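Local coordinates for protein 2-Cys peroxiredoxin (Plasmodium yoelii, PDB 2H01) that probably reduces hydrogen peroxide and organic hydroperoxides to water and alcohols as a thiol-dependent, thioredoxin-linked peroxidase, at residues Y33-F38 with R122-I127. Numbering follows the deposited sequence.
Sequences YVLLYF and RAFVLI
Tyr37 and Phe124 face each other as a non-hydrogen-bonded antiparallel pair, and their side chains meet by one ring edge: CB of Tyr37 lies near the plane of the Phe124 ring, 3.5 Å from its CD1. The Tyr37 ring itself is carried away from the partner strand, because its CG sits between the backbone N and the carbonyl carbon (chi1 69°). On the same face, Leu35 has its CG anti to the backbone N (chi1 -165°), and its two methyls divide between the partner's side chains. CD1 reaches Phe124 CD1 at 4.2 Å, while CD2 touches Leu126 CB at 4.1 Å, the two leucine side chains crossing at about a right angle. Helix 147-163 covers Phe124 and Leu126 through Ile150, Ile154 and Leu157.

On the other face contact is looser. Val34 with Ile127 and Leu36 with Val125 meet through CB atoms, 4.3 Å apart for Val34 CB and Ile127 CB, whereas Phe38 brings ring atom CD1 to Ala123 CB. The backbones under these pairs are joined by reciprocal hydrogen bonds. Val125 N to Leu36 O is the shortest, at 2.7 Å, whereas the bond from Ala123 N to Phe38 O, 3.4 Å, is weak. At that end Arg122 CA also approaches Phe38 O at 3.2 Å, with an angle of 166° at the hydrogen.

Strand 33-38 also pairs in parallel with strand 66-72, and strand 119-127 antiparallel with strand 133-138, so this ladder lies inside the central sheet of the thioredoxin-like fold. The Arg122 side chain is about 8 Å from that of Cys47, the predicted peroxidatic cysteine. The hydrogen bonds crossing the contact all join peptide groups, between apolar contacts on both faces, whereas the Tyr33 hydroxyl bonds to Glu161 and Arg122 pairs weakly with Glu50.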
ATOM      1  N   TYR A  33       1.134  -6.195   9.247  1.00 25.82           N
ATOM      2  CA  TYR A  33       2.080  -5.945   8.171  1.00 23.63           C
ATOM      3  C   TYR A  33       1.336  -4.863   7.390  1.00 21.85           C
ATOM      4  O   TYR A  33       0.110  -4.777   7.484  1.00 20.71           O
ATOM      5  CB  TYR A  33       2.254  -7.181   7.280  1.00 23.94           C
ATOM      6  CG  TYR A  33       2.892  -8.363   7.954  1.00 22.49           C
ATOM      7  CD1 TYR A  33       2.203  -9.088   8.929  1.00 23.82           C
ATOM      8  CD2 TYR A  33       4.180  -8.770   7.605  1.00 21.02           C
ATOM      9  CE1 TYR A  33       2.779 -10.200   9.543  1.00 24.92           C
ATOM     10  CE2 TYR A  33       4.773  -9.877   8.205  1.00 22.84           C
ATOM     11  CZ  TYR A  33       4.067 -10.588   9.175  1.00 24.66           C
ATOM     12  OH  TYR A  33       4.645 -11.669   9.785  1.00 23.59           O
ATOM     13  N   VAL A  34       2.047  -4.047   6.623  1.00 19.99           N
ATOM     14  CA  VAL A  34       1.373  -2.993   5.873  1.00 19.30           C
ATOM     15  C   VAL A  34       1.668  -3.050   4.385  1.00 18.80           C
ATOM     16  O   VAL A  34       2.815  -3.211   3.992  1.00 19.30           O
ATOM     17  CB  VAL A  34       1.789  -1.584   6.369  1.00 18.95           C
ATOM     18  CG1 VAL A  34       1.056  -0.506   5.557  1.00 17.10           C
ATOM     19  CG2 VAL A  34       1.483  -1.437   7.860  1.00 16.98           C
ATOM     20  N   LEU A  35       0.620  -2.942   3.568  1.00 18.07           N
ATOM     21  CA  LEU A  35       0.796  -2.902   2.121  1.00 17.48           C
ATOM     22  C   LEU A  35       0.417  -1.474   1.735  1.00 18.38           C
ATOM     23  O   LEU A  35      -0.768  -1.135   1.641  1.00 19.59           O
ATOM     24  CB  LEU A  35      -0.114  -3.901   1.390  1.00 15.42           C
ATOM     25  CG  LEU A  35       0.178  -4.261  -0.091  1.00 14.34           C
ATOM     26  CD1 LEU A  35      -0.161  -3.123  -1.028  1.00 14.57           C
ATOM     27  CD2 LEU A  35       1.629  -4.632  -0.245  1.00 14.29           C
ATOM     28  N   LEU A  36       1.429  -0.634   1.554  1.00 17.68           N
ATOM     29  CA  LEU A  36       1.221   0.754   1.164  1.00 17.03           C
ATOM     30  C   LEU A  36       1.361   0.830  -0.349  1.00 18.42           C
ATOM     31  O   LEU A  36       2.372   0.382  -0.901  1.00 19.69           O
ATOM     32  CB  LEU A  36       2.280   1.660   1.809  1.00 14.46           C
ATOM     33  CG  LEU A  36       2.254   3.125   1.325  1.00 15.51           C
ATOM     34  CD1 LEU A  36       0.993   3.812   1.838  1.00 15.46           C
ATOM     35  CD2 LEU A  36       3.495   3.875   1.802  1.00 14.29           C
ATOM     36  N   TYR A  37       0.357   1.389  -1.024  1.00 17.78           N
ATOM     37  CA  TYR A  37       0.420   1.511  -2.474  1.00 17.92           C
ATOM     38  C   TYR A  37       0.107   2.927  -2.929  1.00 19.08           C
ATOM     39  O   TYR A  37      -0.646   3.647  -2.273  1.00 19.08           O
ATOM     40  CB  TYR A  37      -0.532   0.509  -3.158  1.00 17.16           C
ATOM     41  CG  TYR A  37      -2.018   0.782  -2.984  1.00 15.58           C
ATOM     42  CD1 TYR A  37      -2.724   0.262  -1.903  1.00 16.13           C
ATOM     43  CD2 TYR A  37      -2.715   1.545  -3.918  1.00 14.49           C
ATOM     44  CE1 TYR A  37      -4.098   0.482  -1.753  1.00 16.06           C
ATOM     45  CE2 TYR A  37      -4.086   1.785  -3.779  1.00 14.96           C
ATOM     46  CZ  TYR A  37      -4.769   1.246  -2.696  1.00 16.50           C
ATOM     47  OH  TYR A  37      -6.119   1.463  -2.576  1.00 16.19           O
ATOM     48  N   PHE A  38       0.694   3.325  -4.053  1.00 19.79           N
ATOM     49  CA  PHE A  38       0.495   4.667  -4.595  1.00 21.04           C
ATOM     50  C   PHE A  38      -0.169   4.705  -5.966  1.00 21.55           C
ATOM     51  O   PHE A  38       0.057   3.845  -6.812  1.00 22.85           O
ATOM     52  CB  PHE A  38       1.834   5.412  -4.737  1.00 19.95           C
ATOM     53  CG  PHE A  38       2.502   5.742  -3.439  1.00 19.90           C
ATOM     54  CD1 PHE A  38       3.307   4.809  -2.796  1.00 21.88           C
ATOM     55  CD2 PHE A  38       2.331   6.996  -2.855  1.00 21.11           C
ATOM     56  CE1 PHE A  38       3.941   5.117  -1.579  1.00 22.81           C
ATOM     57  CE2 PHE A  38       2.956   7.318  -1.640  1.00 23.21           C
ATOM     58  CZ  PHE A  38       3.765   6.371  -1.003  1.00 23.91           C
ATOM     59  N   ARG A 122       2.797   4.800  -9.679  1.00 25.05           N
ATOM     60  CA  ARG A 122       2.211   3.563  -9.163  1.00 25.00           C
ATOM     61  C   ARG A 122       3.285   2.709  -8.470  1.00 24.92           C
ATOM     62  O   ARG A 122       4.348   2.464  -9.038  1.00 23.31           O
ATOM     63  CB  ARG A 122       1.576   2.774 -10.306  1.00 24.73           C
ATOM     64  CG  ARG A 122       0.247   3.349 -10.811  1.00 25.99           C
ATOM     65  CD  ARG A 122      -0.264   2.553 -11.999  1.00 27.62           C
ATOM     66  NE  ARG A 122      -1.611   2.953 -12.406  1.00 31.32           N
ATOM     67  CZ  ARG A 122      -1.914   4.104 -13.007  1.00 33.07           C
ATOM     68  NH1 ARG A 122      -0.965   4.989 -13.284  1.00 34.47           N
ATOM     69  NH2 ARG A 122      -3.173   4.376 -13.324  1.00 32.25           N
ATOM     70  N   ALA A 123       3.008   2.265  -7.243  1.00 23.53           N
ATOM     71  CA  ALA A 123       3.965   1.449  -6.503  1.00 23.30           C
ATOM     72  C   ALA A 123       3.339   0.630  -5.369  1.00 22.80           C
ATOM     73  O   ALA A 123       2.396   1.089  -4.708  1.00 23.92           O
ATOM     74  CB  ALA A 123       5.070   2.343  -5.938  1.00 23.05           C
ATOM     75  N   PHE A 124       3.856  -0.583  -5.155  1.00 21.24           N
ATOM     76  CA  PHE A 124       3.378  -1.434  -4.064  1.00 21.28           C
ATOM     77  C   PHE A 124       4.554  -1.590  -3.109  1.00 21.26           C
ATOM     78  O   PHE A 124       5.629  -2.035  -3.506  1.00 24.68           O
ATOM     79  CB  PHE A 124       2.930  -2.824  -4.553  1.00 21.58           C
ATOM     80  CG  PHE A 124       1.723  -2.803  -5.459  1.00 21.87           C
ATOM     81  CD1 PHE A 124       0.532  -2.207  -5.052  1.00 22.65           C
ATOM     82  CD2 PHE A 124       1.787  -3.361  -6.736  1.00 20.77           C
ATOM     83  CE1 PHE A 124      -0.583  -2.162  -5.913  1.00 22.30           C
ATOM     84  CE2 PHE A 124       0.684  -3.320  -7.600  1.00 19.73           C
ATOM     85  CZ  PHE A 124      -0.499  -2.719  -7.189  1.00 19.93           C
ATOM     86  N   VAL A 125       4.354  -1.208  -1.855  1.00 19.95           N
ATOM     87  CA  VAL A 125       5.412  -1.290  -0.856  1.00 19.11           C
ATOM     88  C   VAL A 125       4.964  -2.129   0.331  1.00 19.48           C
ATOM     89  O   VAL A 125       4.028  -1.767   1.045  1.00 19.42           O
ATOM     90  CB  VAL A 125       5.794   0.115  -0.362  1.00 19.83           C
ATOM     91  CG1 VAL A 125       7.025   0.042   0.542  1.00 19.78           C
ATOM     92  CG2 VAL A 125       6.059   1.020  -1.564  1.00 19.25           C
ATOM     93  N   LEU A 126       5.633  -3.255   0.539  1.00 19.38           N
ATOM     94  CA  LEU A 126       5.280  -4.143   1.640  1.00 18.54           C
ATOM     95  C   LEU A 126       6.218  -3.897   2.816  1.00 17.35           C
ATOM     96  O   LEU A 126       7.440  -3.932   2.666  1.00 17.03           O
ATOM     97  CB  LEU A 126       5.350  -5.606   1.179  1.00 17.96           C
ATOM     98  CG  LEU A 126       5.232  -6.700   2.241  1.00 18.61           C
ATOM     99  CD1 LEU A 126       3.897  -6.600   2.973  1.00 17.21           C
ATOM    100  CD2 LEU A 126       5.402  -8.059   1.580  1.00 17.92           C
ATOM    101  N   ILE A 127       5.712  -3.685   3.902  1.00 20.00           N
ATOM    102  CA  ILE A 127       6.392  -3.349   5.146  1.00 20.00           C
ATOM    103  C   ILE A 127       6.069  -4.358   6.244  1.00 20.00           C
ATOM    104  O   ILE A 127       4.888  -4.742   6.404  1.00 18.20           O
ATOM    105  CB  ILE A 127       6.008  -1.929   5.604  1.00 20.00           C
ATOM    106  CG1 ILE A 127       6.128  -0.942   4.441  1.00 20.00           C
ATOM    107  CG2 ILE A 127       6.881  -1.492   6.771  1.00 20.00           C
ATOM    108  CD1 ILE A 127       5.491   0.402   4.712  1.00 20.00           C
TER